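Local coordinates for phosphatidylglycerol lysyltransferase C-terminal domain-containing protein (Bacteroides thetaiotaomicron, PDB 2HQY) that is of unknown function but binds coenzyme A and probably acts as an acyl- or aminoacyl-transferase, at residues A[35-39]-A[192-197]; A[204-209]-A[221-225]. The contacts are given in a common frame with arbitrary orientation. Where two conformers were deposited one is given. Residues are numbered along the deposited sequence.

Contact 1 of 2, residues A[35-39]-A[192-197]; sequences CSWRF and RALIYA
This is a buried helix-to-helix packing contact: the junction between helix 31-36 and helix 38-41 lies against one side of helix 185-199, beside the subunit interface. The chain leaves the first helix at W37 (phi/psi -97/3), and R38 N bonds C35 O at 3.2 Å. Approach is closest where S36 meets A193, CA to CA 4.5 Å; small side chains permit it, and A193 CA sits 3.3 Å from S36 O in a CA-H...O contact. Two CH-pi contacts lie beside this point. A193 CB lies 3.5 Å from the centroid of the W37 five-membered ring, and R192 CB 3.5 Å from that of the F39 ring (chi1 p), each over the face. One turn on, Y196 (chi1 t) brings CE2 to 3.7 Å from C35 CB and CD2 to 3.5 Å from S36 OG, whose hydrogen bond goes to S32 O. R192 bonds F39 O of the second subunit and Y196 OH bonds D6 of that subunit. The W37 side chain comes within about 5 Å of that of E190, a CoA-binding residue. Between the segments the fit is one of shape and ring faces, while the polar ends of R192 and Y196 serve the dimer.

Contact 2 of 2, residues A[204-209]-A[221-225]; sequences LGLTGG and TFGMP
Four backbone hydrogen bonds tie 204-209 to 221-225, in two reciprocal pairs. T207 and G223 form one hydrogen-bonded antiparallel pair (T207 N to G223 O 2.9 Å, G223 N to T207 O 3.0 Å), and G209 and T221 the next (G209 N to T221 O 2.8 Å, T221 N to G209 O 2.9 Å). Between them G208 faces F222 as a non-hydrogen-bonded pair, CA to CA only 3.9 Å; a CB on G208 would clash with T221 O. F222 CA adds a CA-H...O contact to T207 O at 3.3 Å. The axes of strands 207-209 and 221-225 run at 159°, 4.6 Å apart at closest. These strands belong to the beta hairpin 207-213/216-227, whose second strand also pairs with strand 230-238, so 221-225 lies inside the mixed sheet, consistent with the GNAT-like fold of the acetyltransferase clan. Ahead of the hairpin, a Schellman motif ends helix 201-204: G205 takes positive phi (92/21), and L206 (-80/153) turns the chain into the strand. Apolar contacts gather at this end. L206 CD2 reaches F222 CD1 at 3.8 Å and M224 CB at 4.0 Å, with F222 and M224 both chi1 p. M224, extended at chi2 (t) and turned at chi3 (m), carries CE to 3.1 Å from L204 O, a buried carbonyl without a hydrogen-bond partner. On the side of the sheet bearing T207, T221 OG1 bonds V235 O in strand 230-238.

In the fold
Both contacts are buried, but contact 1 extends to the subunit interface, whereas no other chain touches contact 2. Helix 185-199 connects them: A197 CB packs 3.5 Å from F222 CZ, and A197 CA lies 3.7 Å from L204 CD1. Helix 31-36 meets the same cluster, with C35 CB 3.7 Å from L204 CD2; the two centres are 13 Å apart. Their chemistry differs. Contact 1 joins helices distant in sequence through side-chain packing, with the polar ends of R192 and Y196 bonded to the second subunit; contact 2 is a local hairpin held by backbone hydrogen bonds. Contact 1 lies nearer the bound coenzyme A, about 7 Å from the W37 side chain against about 11 Å from that of F222.

Contact 1 of 2, residues A[35-39]-A[192-197]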
# COMPACT_ATOMS: atom_id res chain seq x y z
N CYS A 35 3.34 -9.14 -2.35
CA CYS A 35 3.90 -7.84 -2.00
C CYS A 35 3.38 -6.73 -2.92
O CYS A 35 3.11 -5.60 -2.44
CB CYS A 35 5.42 -7.89 -2.14
SG CYS A 35 6.22 -8.87 -0.86
N SER A 36 3.29 -7.04 -4.21
CA SER A 36 2.98 -6.05 -5.25
C SER A 36 1.54 -5.56 -5.16
O SER A 36 1.25 -4.43 -5.57
CB SER A 36 3.25 -6.59 -6.68
OG SER A 36 4.62 -6.91 -6.89
N TRP A 37 0.65 -6.41 -4.64
CA TRP A 37 -0.76 -6.03 -4.46
C TRP A 37 -1.12 -5.55 -3.04
O TRP A 37 -2.29 -5.25 -2.75
CB TRP A 37 -1.71 -7.15 -4.94
CG TRP A 37 -1.73 -7.24 -6.47
CD1 TRP A 37 -0.88 -7.96 -7.26
CD2 TRP A 37 -2.60 -6.53 -7.36
NE1 TRP A 37 -1.18 -7.76 -8.60
CE2 TRP A 37 -2.24 -6.89 -8.68
CE3 TRP A 37 -3.67 -5.66 -7.16
CZ2 TRP A 37 -2.90 -6.38 -9.81
CZ3 TRP A 37 -4.35 -5.15 -8.29
CH2 TRP A 37 -3.95 -5.52 -9.60
N ARG A 38 -0.11 -5.48 -2.16
CA ARG A 38 -0.34 -5.03 -0.79
C ARG A 38 -0.97 -3.61 -0.75
O ARG A 38 -1.74 -3.28 0.16
CB ARG A 38 0.98 -5.04 -0.02
CG ARG A 38 0.86 -4.71 1.50
CD ARG A 38 2.26 -4.46 2.09
NE ARG A 38 2.87 -3.33 1.41
CZ ARG A 38 4.17 -3.14 1.24
NH1 ARG A 38 5.05 -3.99 1.76
NH2 ARG A 38 4.58 -2.04 0.57
N PHE A 39 -0.63 -2.78 -1.73
CA PHE A 39 -1.11 -1.39 -1.78
C PHE A 39 -2.65 -1.40 -1.86
O PHE A 39 -3.29 -0.46 -1.44
CB PHE A 39 -0.56 -0.65 -3.00
CG PHE A 39 -1.30 -0.96 -4.26
CD1 PHE A 39 -2.40 -0.17 -4.65
CD2 PHE A 39 -0.98 -2.10 -5.02
CE1 PHE A 39 -3.16 -0.51 -5.83
CE2 PHE A 39 -1.75 -2.46 -6.17
CZ PHE A 39 -2.84 -1.65 -6.58
N ARG A 192 -0.02 0.01 -10.46
CA ARG A 192 0.62 0.12 -9.12
C ARG A 192 1.40 -1.16 -8.76
O ARG A 192 2.53 -1.09 -8.25
CB ARG A 192 -0.44 0.41 -8.04
CG ARG A 192 -1.05 1.83 -8.15
CD ARG A 192 0.02 2.95 -7.92
NE ARG A 192 0.87 2.64 -6.77
CZ ARG A 192 0.53 2.76 -5.48
NH1 ARG A 192 -0.68 3.24 -5.11
NH2 ARG A 192 1.43 2.42 -4.56
N ALA A 193 0.80 -2.31 -9.03
CA ALA A 193 1.46 -3.59 -8.71
C ALA A 193 2.66 -3.84 -9.62
O ALA A 193 3.72 -4.27 -9.16
CB ALA A 193 0.46 -4.73 -8.82
N LEU A 194 2.52 -3.51 -10.90
CA LEU A 194 3.59 -3.75 -11.87
C LEU A 194 4.81 -2.89 -11.54
O LEU A 194 5.95 -3.36 -11.57
CB LEU A 194 3.03 -3.43 -13.27
CG LEU A 194 3.83 -3.73 -14.51
CD1 LEU A 194 2.83 -3.82 -15.71
CD2 LEU A 194 4.85 -2.59 -14.70
N ILE A 195 4.56 -1.63 -11.23
CA ILE A 195 5.64 -0.70 -10.94
C ILE A 195 6.37 -1.10 -9.63
O ILE A 195 7.61 -1.06 -9.57
CB ILE A 195 5.12 0.74 -10.92
CG1 ILE A 195 4.79 1.20 -12.37
CG2 ILE A 195 6.13 1.64 -10.14
CD1 ILE A 195 4.10 2.56 -12.44
N TYR A 196 5.62 -1.50 -8.61
CA TYR A 196 6.27 -2.00 -7.37
C TYR A 196 7.17 -3.19 -7.71
O TYR A 196 8.31 -3.27 -7.25
CB TYR A 196 5.22 -2.40 -6.34
CG TYR A 196 5.80 -3.01 -5.08
CD1 TYR A 196 5.96 -2.24 -3.92
CD2 TYR A 196 6.17 -4.35 -5.06
CE1 TYR A 196 6.48 -2.83 -2.76
CE2 TYR A 196 6.70 -4.94 -3.91
CZ TYR A 196 6.83 -4.20 -2.77
OH TYR A 196 7.37 -4.78 -1.64
N ALA A 197 6.66 -4.12 -8.50
CA ALA A 197 7.45 -5.30 -8.90
C ALA A 197 8.72 -4.95 -9.63
O ALA A 197 9.80 -5.52 -9.34
CB ALA A 197 6.61 -6.24 -9.76

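Contact 2 of 2, residues A[204-209]-A[221-225]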
# COMPACT_ATOMS: atom_id res chain seq x y z
N LEU A 204 12.36 -9.28 -4.83
CA LEU A 204 11.19 -10.17 -4.91
C LEU A 204 11.53 -11.57 -5.43
O LEU A 204 10.80 -12.52 -5.12
CB LEU A 204 10.12 -9.55 -5.78
CG LEU A 204 9.45 -8.32 -5.20
CD1 LEU A 204 8.63 -7.64 -6.33
CD2 LEU A 204 8.53 -8.72 -3.98
N GLY A 205 12.61 -11.70 -6.20
CA GLY A 205 12.96 -12.99 -6.81
C GLY A 205 12.39 -13.20 -8.21
O GLY A 205 12.30 -14.35 -8.70
N LEU A 206 12.05 -12.10 -8.88
CA LEU A 206 11.41 -12.21 -10.19
C LEU A 206 12.43 -12.47 -11.29
O LEU A 206 13.63 -12.10 -11.14
CB LEU A 206 10.67 -10.93 -10.51
CG LEU A 206 9.39 -10.63 -9.73
CD1 LEU A 206 9.02 -9.16 -9.95
CD2 LEU A 206 8.29 -11.53 -10.28
N THR A 207 11.98 -13.11 -12.37
CA THR A 207 12.76 -13.17 -13.60
C THR A 207 11.89 -12.67 -14.72
O THR A 207 10.65 -12.73 -14.60
CB THR A 207 13.28 -14.58 -13.93
OG1 THR A 207 12.19 -15.49 -13.83
CG2 THR A 207 14.37 -14.99 -12.92
N GLY A 208 12.50 -12.18 -15.80
CA GLY A 208 11.66 -11.66 -16.87
C GLY A 208 12.36 -11.61 -18.18
O GLY A 208 13.54 -11.93 -18.28
N GLY A 209 11.63 -11.14 -19.18
CA GLY A 209 12.22 -11.04 -20.55
C GLY A 209 11.67 -9.80 -21.24
O GLY A 209 10.61 -9.25 -20.85
N THR A 221 7.80 -9.15 -19.99
CA THR A 221 7.04 -10.11 -19.19
C THR A 221 7.87 -10.46 -17.99
O THR A 221 9.10 -10.41 -18.09
CB THR A 221 6.67 -11.38 -20.04
OG1 THR A 221 5.78 -12.23 -19.31
CG2 THR A 221 7.91 -12.18 -20.46
N PHE A 222 7.22 -10.80 -16.87
CA PHE A 222 7.96 -11.29 -15.72
C PHE A 222 7.08 -12.19 -14.86
O PHE A 222 5.82 -12.22 -15.01
CB PHE A 222 8.60 -10.14 -14.91
CG PHE A 222 7.63 -9.15 -14.31
CD1 PHE A 222 6.83 -9.50 -13.20
CD2 PHE A 222 7.64 -7.82 -14.75
CE1 PHE A 222 5.99 -8.55 -12.60
CE2 PHE A 222 6.80 -6.87 -14.17
CZ PHE A 222 5.99 -7.23 -13.07
N GLY A 223 7.74 -12.95 -14.00
CA GLY A 223 7.06 -13.85 -13.08
C GLY A 223 8.06 -14.51 -12.18
O GLY A 223 9.24 -14.17 -12.17
N MET A 224 7.56 -15.44 -11.37
CA MET A 224 8.44 -16.23 -10.51
C MET A 224 7.73 -17.49 -10.07
O MET A 224 6.54 -17.65 -10.31
CB MET A 224 8.92 -15.39 -9.28
CG MET A 224 7.82 -14.97 -8.21
SD MET A 224 8.49 -13.97 -6.84
CE MET A 224 9.48 -15.21 -5.97
N PRO A 225 8.45 -18.40 -9.39
CA PRO A 225 7.79 -19.63 -8.92
C PRO A 225 6.63 -19.34 -7.94
O PRO A 225 6.69 -18.38 -7.15
CB PRO A 225 8.94 -20.38 -8.19
CG PRO A 225 10.17 -19.88 -8.91
CD PRO A 225 9.88 -18.40 -9.05